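Local coordinates for putative gamma-glutamylcyclotransferase YkqA (Bacillus subtilis, PDB 2QIK), which probably acts as a gamma-glutamylcyclotransferase, an acyltransferase that releases the gamma-glutamyl group as a cyclised product, at residues P127-A132 / G188-I193. Residues are numbered along the deposited sequence; the frame is centred on the assembly and turned at random. Where two conformers were deposited one is given.
Sequences PIYYFA and GVLYRI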
ATOM      1  N   PRO A 127      -1.393 -14.911  11.234  1.00  9.08           N
ATOM      2  CA  PRO A 127      -0.302 -14.596  10.345  1.00  8.57           C
ATOM      3  C   PRO A 127      -0.521 -13.277   9.603  1.00  7.13           C
ATOM      4  O   PRO A 127      -1.590 -12.676   9.674  1.00  8.14           O
ATOM      5  CB  PRO A 127      -0.382 -15.730   9.325  1.00 10.71           C
ATOM      6  CG  PRO A 127      -1.805 -16.063   9.268  1.00 11.49           C
ATOM      7  CD  PRO A 127      -2.293 -15.953  10.689  1.00 10.81           C
ATOM      8  N   ILE A 128       0.497 -12.877   8.865  1.00  7.72           N
ATOM      9  CA  ILE A 128       0.469 -11.802   7.925  0.50  7.40           C
ATOM     10  C   ILE A 128       0.488 -12.436   6.500  1.00  7.19           C
ATOM     11  O   ILE A 128       1.332 -13.314   6.289  1.00  8.60           O
ATOM     12  CB  ILE A 128       1.738 -10.977   8.132  0.50  7.72           C
ATOM     13  CG1 ILE A 128       1.753 -10.309   9.526  0.50  8.38           C
ATOM     14  CG2 ILE A 128       1.915  -9.924   7.044  0.50  8.21           C
ATOM     15  CD1 ILE A 128       0.613  -9.291   9.781  0.50  9.39           C
ATOM     16  N   TYR A 129      -0.354 -11.957   5.573  1.00  7.69           N
ATOM     17  CA  TYR A 129      -0.243 -12.343   4.166  1.00  8.52           C
ATOM     18  C   TYR A 129       0.514 -11.175   3.525  1.00  7.43           C
ATOM     19  O   TYR A 129       0.028 -10.055   3.437  1.00  8.75           O
ATOM     20  CB  TYR A 129      -1.638 -12.540   3.596  1.00  9.13           C
ATOM     21  CG  TYR A 129      -2.195 -13.838   4.112  1.00 10.57           C
ATOM     22  CD1 TYR A 129      -1.795 -15.044   3.538  1.00 13.13           C
ATOM     23  CD2 TYR A 129      -3.018 -13.890   5.214  1.00 13.42           C
ATOM     24  CE1 TYR A 129      -2.246 -16.261   4.030  1.00 16.26           C
ATOM     25  CE2 TYR A 129      -3.427 -15.087   5.735  1.00 15.24           C
ATOM     26  CZ  TYR A 129      -3.082 -16.252   5.149  1.00 13.04           C
ATOM     27  OH  TYR A 129      -3.511 -17.451   5.678  1.00 19.46           O
ATOM     28  N   TYR A 130       1.729 -11.459   3.092  1.00  6.75           N
ATOM     29  CA  TYR A 130       2.711 -10.512   2.587  1.00  6.20           C
ATOM     30  C   TYR A 130       2.877 -10.691   1.080  1.00  6.89           C
ATOM     31  O   TYR A 130       3.262 -11.765   0.603  1.00  7.57           O
ATOM     32  CB  TYR A 130       4.054 -10.674   3.293  1.00  7.39           C
ATOM     33  CG  TYR A 130       5.183  -9.894   2.651  1.00  7.06           C
ATOM     34  CD1 TYR A 130       5.062  -8.557   2.405  1.00  8.10           C
ATOM     35  CD2 TYR A 130       6.321 -10.532   2.250  1.00  7.81           C
ATOM     36  CE1 TYR A 130       6.030  -7.869   1.713  1.00  8.04           C
ATOM     37  CE2 TYR A 130       7.344  -9.855   1.576  1.00  8.73           C
ATOM     38  CZ  TYR A 130       7.166  -8.509   1.306  1.00  8.50           C
ATOM     39  OH  TYR A 130       8.122  -7.837   0.588  1.00 12.01           O
ATOM     40  N   PHE A 131       2.575  -9.618   0.333  1.00  6.50           N
ATOM     41  CA  PHE A 131       2.644  -9.620  -1.150  1.00  6.34           C
ATOM     42  C   PHE A 131       3.951  -8.967  -1.627  1.00  6.86           C
ATOM     43  O   PHE A 131       4.165  -7.758  -1.381  1.00  7.90           O
ATOM     44  CB  PHE A 131       1.450  -8.893  -1.697  1.00  8.32           C
ATOM     45  CG  PHE A 131       1.352  -8.887  -3.174  1.00  8.15           C
ATOM     46  CD1 PHE A 131       1.018 -10.013  -3.921  1.00 10.12           C
ATOM     47  CD2 PHE A 131       1.570  -7.724  -3.894  1.00  9.22           C
ATOM     48  CE1 PHE A 131       0.953  -9.974  -5.332  1.00 10.98           C
ATOM     49  CE2 PHE A 131       1.546  -7.763  -5.307  1.00 11.67           C
ATOM     50  CZ  PHE A 131       1.206  -8.833  -5.968  1.00 10.77           C
ATOM     51  N   ALA A 132       4.793  -9.774  -2.239  1.00  7.25           N
ATOM     52  CA  ALA A 132       6.054  -9.320  -2.763  1.00  7.99           C
ATOM     53  C   ALA A 132       5.991  -9.282  -4.280  1.00  7.97           C
ATOM     54  O   ALA A 132       5.582 -10.267  -4.911  1.00  9.42           O
ATOM     55  CB  ALA A 132       7.168 -10.368  -2.355  1.00  9.16           C
ATOM     56  N   GLY A 188       2.648 -10.921  -8.342  1.00  9.47           N
ATOM     57  CA  GLY A 188       3.687 -11.110  -7.332  1.00  9.55           C
ATOM     58  C   GLY A 188       3.474 -12.417  -6.630  1.00  9.45           C
ATOM     59  O   GLY A 188       2.651 -13.231  -7.053  1.00 10.85           O
ATOM     60  N   VAL A 189       4.187 -12.613  -5.556  1.00 10.32           N
ATOM     61  CA  VAL A 189       4.128 -13.848  -4.724  1.00 11.07           C
ATOM     62  C   VAL A 189       3.501 -13.404  -3.383  1.00 10.32           C
ATOM     63  O   VAL A 189       3.957 -12.459  -2.764  1.00  9.79           O
ATOM     64  CB  VAL A 189       5.588 -14.419  -4.449  1.00 14.06           C
ATOM     65  CG1 VAL A 189       5.566 -15.703  -3.645  1.00 18.32           C
ATOM     66  CG2 VAL A 189       6.395 -14.579  -5.730  1.00 19.09           C
ATOM     67  N   LEU A 190       2.514 -14.147  -2.936  1.00  8.91           N
ATOM     68  CA  LEU A 190       1.925 -13.958  -1.626  1.00  8.24           C
ATOM     69  C   LEU A 190       2.492 -14.988  -0.704  1.00  8.37           C
ATOM     70  O   LEU A 190       2.434 -16.201  -0.962  1.00  9.42           O
ATOM     71  CB  LEU A 190       0.394 -14.081  -1.699  1.00  9.61           C
ATOM     72  CG  LEU A 190      -0.335 -13.730  -0.433  1.00  9.14           C
ATOM     73  CD1 LEU A 190      -0.189 -12.234  -0.164  1.00 10.06           C
ATOM     74  CD2 LEU A 190      -1.781 -14.129  -0.479  1.00 11.36           C
ATOM     75  N   TYR A 191       3.086 -14.550   0.405  1.00  7.72           N
ATOM     76  CA  TYR A 191       3.612 -15.400   1.444  1.00  7.28           C
ATOM     77  C   TYR A 191       2.738 -15.357   2.699  1.00  7.24           C
ATOM     78  O   TYR A 191       2.192 -14.313   3.044  1.00  8.57           O
ATOM     79  CB  TYR A 191       4.971 -14.935   1.902  1.00  7.96           C
ATOM     80  CG  TYR A 191       6.114 -14.935   0.916  1.00  8.08           C
ATOM     81  CD1 TYR A 191       6.890 -16.052   0.704  1.00  8.72           C
ATOM     82  CD2 TYR A 191       6.470 -13.778   0.289  1.00  8.53           C
ATOM     83  CE1 TYR A 191       7.958 -16.045  -0.128  1.00  9.14           C
ATOM     84  CE2 TYR A 191       7.574 -13.737  -0.595  1.00  9.15           C
ATOM     85  CZ  TYR A 191       8.322 -14.870  -0.766  1.00  8.52           C
ATOM     86  OH  TYR A 191       9.437 -14.846  -1.585  1.00  9.74           O
ATOM     87  N   ARG A 192       2.567 -16.488   3.377  1.00  8.07           N
ATOM     88  CA  ARG A 192       1.988 -16.514   4.733  1.00  7.67           C
ATOM     89  C   ARG A 192       3.177 -16.492   5.713  1.00  8.40           C
ATOM     90  O   ARG A 192       3.998 -17.419   5.710  1.00  9.04           O
ATOM     91  CB  ARG A 192       1.201 -17.789   4.935  1.00  8.85           C
ATOM     92  CG  ARG A 192       0.502 -17.891   6.272  1.00  8.87           C
ATOM     93  CD  ARG A 192      -0.223 -19.153   6.468  1.00  9.65           C
ATOM     94  NE  ARG A 192      -1.295 -19.213   5.552  1.00 16.53           N
ATOM     95  CZ  ARG A 192      -1.335 -19.896   4.396  1.00 18.12           C
ATOM     96  NH1 ARG A 192      -0.322 -20.674   4.024  1.00 18.57           N
ATOM     97  NH2 ARG A 192      -2.406 -19.811   3.617  1.00 19.17           N
ATOM     98  N   ILE A 193       3.281 -15.421   6.486  1.00  8.27           N
ATOM     99  CA  ILE A 193       4.412 -15.238   7.399  1.00  7.43           C
ATOM    100  C   ILE A 193       3.914 -15.001   8.836  1.00  7.75           C
ATOM    101  O   ILE A 193       2.818 -14.457   9.030  1.00  8.23           O
ATOM    102  CB  ILE A 193       5.334 -14.114   6.947  1.00  8.74           C
ATOM    103  CG1 ILE A 193       4.685 -12.712   7.142  1.00  8.91           C
ATOM    104  CG2 ILE A 193       5.812 -14.265   5.518  1.00  9.49           C
ATOM    105  CD1 ILE A 193       5.609 -11.560   6.735  1.00 10.27           C
TER
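The ring of Phe-131 reaches past its register partner Leu-190 to Gly-188, which has no side chain: its CG lies anti to the backbone N (chi1 -177°), and Phe-131 CZ comes to 3.5 Å from Gly-188 N. On the same face, CD1 of Leu-190 reaches across to lie against the backbone of Tyr-130 (O at 3.6 Å), 4.0 Å from both Tyr-129 CB and Phe-131 CB, filling the hollow between those neighbours. Next along, Tyr-129 lies beside Arg-192, ring and guanidinium planes 89° apart. Arg-192 NE donates to Tyr-129 OH at 2.8 Å, the oxygen in the guanidinium plane, while NH1 is salt-bridged to Asp-153. Six backbone hydrogen bonds, paired at Ile-128/Ile-193, Tyr-130/Tyr-191 and Ala-132/Val-189, define an antiparallel ladder in which strand 185-193 lies between 128-132 and 154-161; Tyr-129 and Phe-131 bond onward to Leu-230 of strand 224-234. On the other face Ile-193 CG1 stands between its own N and carbonyl carbon (chi1 72°), meeting Ile-128 CB at 3.6 Å, and Ile-193 CD1 continues to Tyr-130 CB at 3.9 Å. Tyr-191 runs alongside Tyr-130, Tyr-191 CD2 lying 3.8 Å from Tyr-130 CD2. Ala-132 CB meets the edge of the Tyr-191 ring near CE2, and Tyr-191 OH is hydrogen-bonded to Cys-136 O.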